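Long-range contacts in protein-tyrosine-phosphatase (Shewanella sp., PDB 2Z72), which hydrolyses phosphotyrosine in proteins as a cold-active phosphatase of the calcineurin-like phosphoesterase family, probably using its two bound zinc ions: residues L89-I95 / S312-L316; N320-I324 / T334-N338. The contacts are given in a common frame with arbitrary orientation. Residues are numbered along the deposited sequence.

Contact 1: L89-I95 / S312-L316; sequences LLKKQKI and SGELL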
loop_
_atom_site.group_PDB
_atom_site.type_symbol
_atom_site.label_atom_id
_atom_site.label_comp_id
_atom_site.label_asym_id
_atom_site.label_seq_id
_atom_site.Cartn_x
_atom_site.Cartn_y
_atom_site.Cartn_z
ATOM N N LEU A 89 -5.332 -11.742 -9.102
ATOM C CA LEU A 89 -6.463 -11.490 -8.238
ATOM C C LEU A 89 -7.339 -10.383 -8.819
ATOM O O LEU A 89 -8.579 -10.489 -8.852
ATOM C CB LEU A 89 -5.939 -11.104 -6.840
ATOM C CG LEU A 89 -7.053 -10.570 -5.893
ATOM C CD1 LEU A 89 -8.140 -11.596 -5.647
ATOM C CD2 LEU A 89 -6.375 -10.140 -4.575
ATOM N N LEU A 90 -6.729 -9.291 -9.263
ATOM C CA LEU A 90 -7.518 -8.160 -9.760
ATOM C C LEU A 90 -8.207 -8.497 -11.052
ATOM O O LEU A 90 -9.298 -8.029 -11.348
ATOM C CB LEU A 90 -6.634 -6.917 -9.889
ATOM C CG LEU A 90 -6.049 -6.391 -8.578
ATOM C CD1 LEU A 90 -5.167 -5.189 -8.868
ATOM C CD2 LEU A 90 -7.124 -6.072 -7.531
ATOM N N LYS A 91 -7.572 -9.332 -11.909
ATOM C CA LYS A 91 -8.212 -9.781 -13.118
ATOM C C LYS A 91 -9.413 -10.657 -12.793
ATOM O O LYS A 91 -10.506 -10.510 -13.380
ATOM C CB LYS A 91 -7.242 -10.571 -14.020
ATOM C CG LYS A 91 -6.190 -9.752 -14.763
ATOM C CD LYS A 91 -5.056 -10.657 -15.310
ATOM C CE LYS A 91 -5.628 -11.649 -16.340
ATOM N NZ LYS A 91 -4.546 -12.543 -16.912
ATOM N N LYS A 92 -9.188 -11.640 -11.878
ATOM C CA LYS A 92 -10.279 -12.580 -11.589
ATOM C C LYS A 92 -11.457 -11.885 -10.941
ATOM O O LYS A 92 -12.597 -12.319 -11.169
ATOM C CB LYS A 92 -9.738 -13.651 -10.663
ATOM C CG LYS A 92 -8.801 -14.650 -11.347
ATOM C CD LYS A 92 -9.552 -15.653 -12.151
ATOM C CE LYS A 92 -8.608 -16.580 -12.921
ATOM N NZ LYS A 92 -9.380 -17.519 -13.745
ATOM N N GLN A 93 -11.203 -10.847 -10.169
ATOM C CA GLN A 93 -12.256 -10.100 -9.456
ATOM C C GLN A 93 -12.759 -8.937 -10.307
ATOM O O GLN A 93 -13.615 -8.148 -9.856
ATOM C CB GLN A 93 -11.785 -9.671 -8.082
ATOM C CG GLN A 93 -11.731 -10.803 -7.085
ATOM C CD GLN A 93 -13.093 -11.334 -6.756
ATOM O OE1 GLN A 93 -14.046 -10.573 -6.750
ATOM N NE2 GLN A 93 -13.162 -12.592 -6.423
ATOM N N LYS A 94 -12.269 -8.749 -11.552
ATOM C CA LYS A 94 -12.794 -7.762 -12.510
ATOM C C LYS A 94 -12.592 -6.335 -12.027
ATOM O O LYS A 94 -13.338 -5.412 -12.365
ATOM C CB LYS A 94 -14.268 -8.024 -12.841
ATOM C CG LYS A 94 -14.490 -9.444 -13.386
ATOM C CD LYS A 94 -15.971 -9.719 -13.556
ATOM C CE LYS A 94 -16.278 -10.922 -14.436
ATOM N NZ LYS A 94 -15.373 -12.091 -14.331
ATOM N N ILE A 95 -11.503 -6.141 -11.263
ATOM C CA ILE A 95 -11.100 -4.823 -10.825
ATOM C C ILE A 95 -10.353 -4.120 -11.952
ATOM O O ILE A 95 -10.406 -2.895 -12.078
ATOM C CB ILE A 95 -10.306 -4.885 -9.527
ATOM C CG1 ILE A 95 -10.965 -5.735 -8.442
ATOM C CG2 ILE A 95 -10.025 -3.463 -9.007
ATOM C CD1 ILE A 95 -12.367 -5.291 -8.075
ATOM N N SER A 312 -1.498 -17.107 -3.866
ATOM C CA SER A 312 -2.893 -16.672 -4.028
ATOM C C SER A 312 -3.129 -15.465 -3.129
ATOM O O SER A 312 -2.324 -15.169 -2.266
ATOM C CB SER A 312 -3.870 -17.761 -3.669
ATOM O OG SER A 312 -3.754 -18.093 -2.308
ATOM N N GLY A 313 -4.273 -14.816 -3.325
ATOM C CA GLY A 313 -4.730 -13.777 -2.444
ATOM C C GLY A 313 -6.200 -13.559 -2.666
ATOM O O GLY A 313 -6.816 -14.129 -3.545
ATOM N N GLU A 314 -6.840 -12.704 -1.916
ATOM C CA GLU A 314 -8.179 -12.344 -1.785
ATOM C C GLU A 314 -8.303 -10.858 -1.498
ATOM O O GLU A 314 -7.363 -10.171 -1.065
ATOM C CB GLU A 314 -8.892 -13.128 -0.646
ATOM C CG GLU A 314 -8.748 -14.637 -0.875
ATOM C CD GLU A 314 -9.668 -15.456 0.036
ATOM O OE1 GLU A 314 -9.720 -16.698 -0.182
ATOM O OE2 GLU A 314 -10.247 -14.890 0.996
ATOM N N LEU A 315 -9.517 -10.376 -1.727
ATOM C CA LEU A 315 -9.858 -8.975 -1.420
ATOM C C LEU A 315 -11.167 -8.923 -0.690
ATOM O O LEU A 315 -11.943 -9.890 -0.598
ATOM C CB LEU A 315 -9.802 -8.144 -2.691
ATOM C CG LEU A 315 -10.639 -8.590 -3.897
ATOM C CD1 LEU A 315 -12.120 -8.282 -3.750
ATOM C CD2 LEU A 315 -10.090 -7.889 -5.148
ATOM N N LEU A 316 -11.466 -7.725 -0.185
ATOM C CA LEU A 316 -12.712 -7.371 0.448
ATOM C C LEU A 316 -13.431 -6.357 -0.424
ATOM O O LEU A 316 -12.820 -5.372 -0.849
ATOM C CB LEU A 316 -12.428 -6.762 1.832
ATOM C CG LEU A 316 -13.621 -6.142 2.560
ATOM C CD1 LEU A 316 -14.626 -7.237 2.959
ATOM C CD2 LEU A 316 -13.150 -5.377 3.771
#
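Leu315 provides the central side chain of this contact. With chi1 and chi2 both p, its side chain reaches from the start of strand 315-319 toward the C-terminal end of helix 83-92, and CD2 makes the closest approach to each of its four helix-side partners: Gln93 CB at 3.8 Å, Ile95 CG1 at 4.0 Å, Leu89 CG at 4.1 Å and Leu90 CD2 at 4.2 Å. Leu89, in the t,p rotamer, lies along the opposing backbone, its CD1 3.5 Å from Gly313 O and its CD2 3.6 Å from Glu314 O. A Schellman motif, with Lys94 at positive phi, ends the helix and brings Ile95 back to the strand. Gln93, with chi1 and chi2 both m, offers its aliphatic part to Leu315 while NE2 is hydrogen-bonded to Leu327 O and Thr331 O. This is helix-on-sheet packing in the phosphoesterase fold. With no hydrogen bond between the two segments, their cohesion rests on close van der Waals fit and exclusion of water.

Contact 2: N320-I324 / T334-N338; sequences NNRLI and TLQEN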
loop_
_atom_site.group_PDB
_atom_site.type_symbol
_atom_site.label_atom_id
_atom_site.label_comp_id
_atom_site.label_asym_id
_atom_site.label_seq_id
_atom_site.Cartn_x
_atom_site.Cartn_y
_atom_site.Cartn_z
ATOM N N ASN A 320 -23.251 -1.848 -1.325
ATOM C CA ASN A 320 -24.644 -2.167 -1.004
ATOM C C ASN A 320 -24.829 -2.715 0.418
ATOM O O ASN A 320 -25.673 -3.577 0.646
ATOM C CB ASN A 320 -25.177 -3.210 -1.981
ATOM C CG ASN A 320 -25.142 -2.776 -3.434
ATOM O OD1 ASN A 320 -25.520 -1.626 -3.696
ATOM N ND2 ASN A 320 -24.729 -3.639 -4.368
ATOM N N ASN A 321 -24.094 -2.161 1.356
ATOM C CA ASN A 321 -24.192 -2.527 2.762
ATOM C C ASN A 321 -23.900 -3.980 3.046
ATOM O O ASN A 321 -24.436 -4.581 3.979
ATOM C CB ASN A 321 -25.600 -2.189 3.235
ATOM C CG ASN A 321 -25.453 -0.715 3.642
ATOM O OD1 ASN A 321 -25.925 0.258 3.051
ATOM N ND2 ASN A 321 -24.693 -0.686 4.749
ATOM N N ARG A 322 -23.034 -4.541 2.188
ATOM C CA ARG A 322 -22.504 -5.869 2.344
ATOM C C ARG A 322 -20.971 -5.794 2.505
ATOM O O ARG A 322 -20.347 -4.871 1.945
ATOM C CB ARG A 322 -22.803 -6.791 1.181
ATOM C CG ARG A 322 -24.299 -7.007 1.003
ATOM C CD ARG A 322 -24.473 -8.211 0.048
ATOM N NE ARG A 322 -25.845 -8.462 -0.239
ATOM C CZ ARG A 322 -26.547 -7.826 -1.174
ATOM N NH1 ARG A 322 -26.001 -6.860 -1.925
ATOM N NH2 ARG A 322 -27.814 -8.177 -1.329
ATOM N N LEU A 323 -20.462 -6.801 3.165
ATOM C CA LEU A 323 -19.034 -7.087 3.179
ATOM C C LEU A 323 -18.847 -8.404 2.456
ATOM O O LEU A 323 -19.427 -9.403 2.897
ATOM C CB LEU A 323 -18.473 -7.190 4.598
ATOM C CG LEU A 323 -18.654 -5.984 5.484
ATOM C CD1 LEU A 323 -18.317 -6.341 6.925
ATOM C CD2 LEU A 323 -17.810 -4.868 4.949
ATOM N N ILE A 324 -18.062 -8.408 1.387
ATOM C CA ILE A 324 -17.927 -9.567 0.514
ATOM C C ILE A 324 -16.475 -9.972 0.400
ATOM O O ILE A 324 -15.608 -9.114 0.131
ATOM C CB ILE A 324 -18.516 -9.283 -0.860
ATOM C CG1 ILE A 324 -20.039 -8.969 -0.706
ATOM C CG2 ILE A 324 -18.206 -10.399 -1.847
ATOM C CD1 ILE A 324 -20.689 -8.263 -1.828
ATOM N N THR A 334 -20.276 -13.878 0.889
ATOM C CA THR A 334 -20.680 -12.753 1.727
ATOM C C THR A 334 -20.239 -12.991 3.170
ATOM O O THR A 334 -20.585 -14.060 3.658
ATOM C CB THR A 334 -22.203 -12.527 1.625
ATOM O OG1 THR A 334 -22.435 -12.194 0.237
ATOM C CG2 THR A 334 -22.651 -11.337 2.410
ATOM N N LEU A 335 -19.602 -12.007 3.783
ATOM C CA LEU A 335 -19.256 -12.086 5.192
ATOM C C LEU A 335 -20.332 -11.517 6.076
ATOM O O LEU A 335 -20.635 -12.007 7.160
ATOM C CB LEU A 335 -17.944 -11.366 5.520
ATOM C CG LEU A 335 -16.715 -11.819 4.720
ATOM C CD1 LEU A 335 -15.495 -11.025 5.073
ATOM C CD2 LEU A 335 -16.455 -13.302 4.950
ATOM N N GLN A 336 -20.940 -10.405 5.619
ATOM C CA GLN A 336 -21.957 -9.680 6.374
ATOM C C GLN A 336 -22.918 -9.085 5.358
ATOM O O GLN A 336 -22.513 -8.482 4.369
ATOM C CB GLN A 336 -21.385 -8.576 7.292
ATOM C CG GLN A 336 -22.351 -8.058 8.355
ATOM C CD GLN A 336 -21.766 -6.949 9.182
ATOM O OE1 GLN A 336 -21.671 -5.810 8.696
ATOM N NE2 GLN A 336 -21.377 -7.181 10.425
ATOM N N GLU A 337 -24.226 -9.186 5.662
ATOM C CA GLU A 337 -25.178 -8.425 4.832
ATOM C C GLU A 337 -26.169 -7.751 5.719
ATOM O O GLU A 337 -26.703 -8.308 6.695
ATOM C CB GLU A 337 -25.772 -9.277 3.795
ATOM C CG GLU A 337 -26.447 -10.592 4.096
ATOM C CD GLU A 337 -26.771 -11.085 2.659
ATOM O OE1 GLU A 337 -26.986 -12.294 2.454
ATOM O OE2 GLU A 337 -26.780 -10.201 1.756
ATOM N N ASN A 338 -26.429 -6.537 5.231
ATOM C CA ASN A 338 -26.950 -5.436 6.069
ATOM C C ASN A 338 -26.194 -5.321 7.400
ATOM O O ASN A 338 -25.170 -4.614 7.443
ATOM C CB ASN A 338 -28.461 -5.605 6.229
ATOM C CG ASN A 338 -29.085 -5.427 4.851
ATOM O OD1 ASN A 338 -29.727 -6.365 4.371
ATOM N ND2 ASN A 338 -28.881 -4.250 4.269
#
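Two short antiparallel strands, running 169° apart in direction, are joined here by backbone hydrogen bonds that centre on Leu323. Its amide donates to Gln336 O (N to O 2.9 Å, nearly straight at 168°), and its carbonyl accepts twice: Leu335 N lies 2.8 Å and Gln336 N 3.3 Å from Leu323 O. Leu335 and Gln336 thus share one opposing residue, which defines a classic beta bulge. The register slips by one there, so that Arg322 pairs with Glu337 but Ile324 with Thr334, both as non-hydrogen-bonded pairs. At Leu335, with its psi of -39°, the chain turns a corner between strands 332-334 and 336-337, and strand 322-326 pairs with both, within a mixed sheet in which strand 315-319 flanks 322-326 and strand 340-341 pairs with 336-337. Gln336 O, besides accepting from Leu323 N, receives a CA-H...O contact from Arg322 CA at 3.3 Å. On the face bearing Arg322, Ile324, Thr334 and Glu337, Arg322 and Glu337 form a salt bridge: Arg322 NE donates to Glu337 OE2 at 2.8 Å and 159°, with the carboxylate oxygen at the guanidinium edge. The other face carries Leu323 and Gln336, whose CD1 and CB atoms respectively lie 3.8 Å apart and which both touch His281 of strand 281-284; the amide NE2 of Gln336 is satisfied by Asn341 OD1. Backbone hydrogen bonds join Ile324 to Leu317 and Leu335 to Gln342, the last residue of the chain.

Strands 315-319 and 322-326 follow one another in the chain and are antiparallel neighbours in one sheet, so the two contacts, whose centres lie about 17 Å apart, share a framework. They meet directly: Leu316 CD1 packs 3.5 Å from Ile324 O and 4.2 Å from Leu323 CB. Contact 1 fixes a helix against the sheet, and all its touching residues are buried; contact 2 joins strands within the sheet, farther from the centre of the chain and partly open to solvent. Their chemistry differs accordingly. Apolar side chains carry the inner contact, whereas backbone hydrogen bonds and a salt bridge on a partly exposed face carry the outer one.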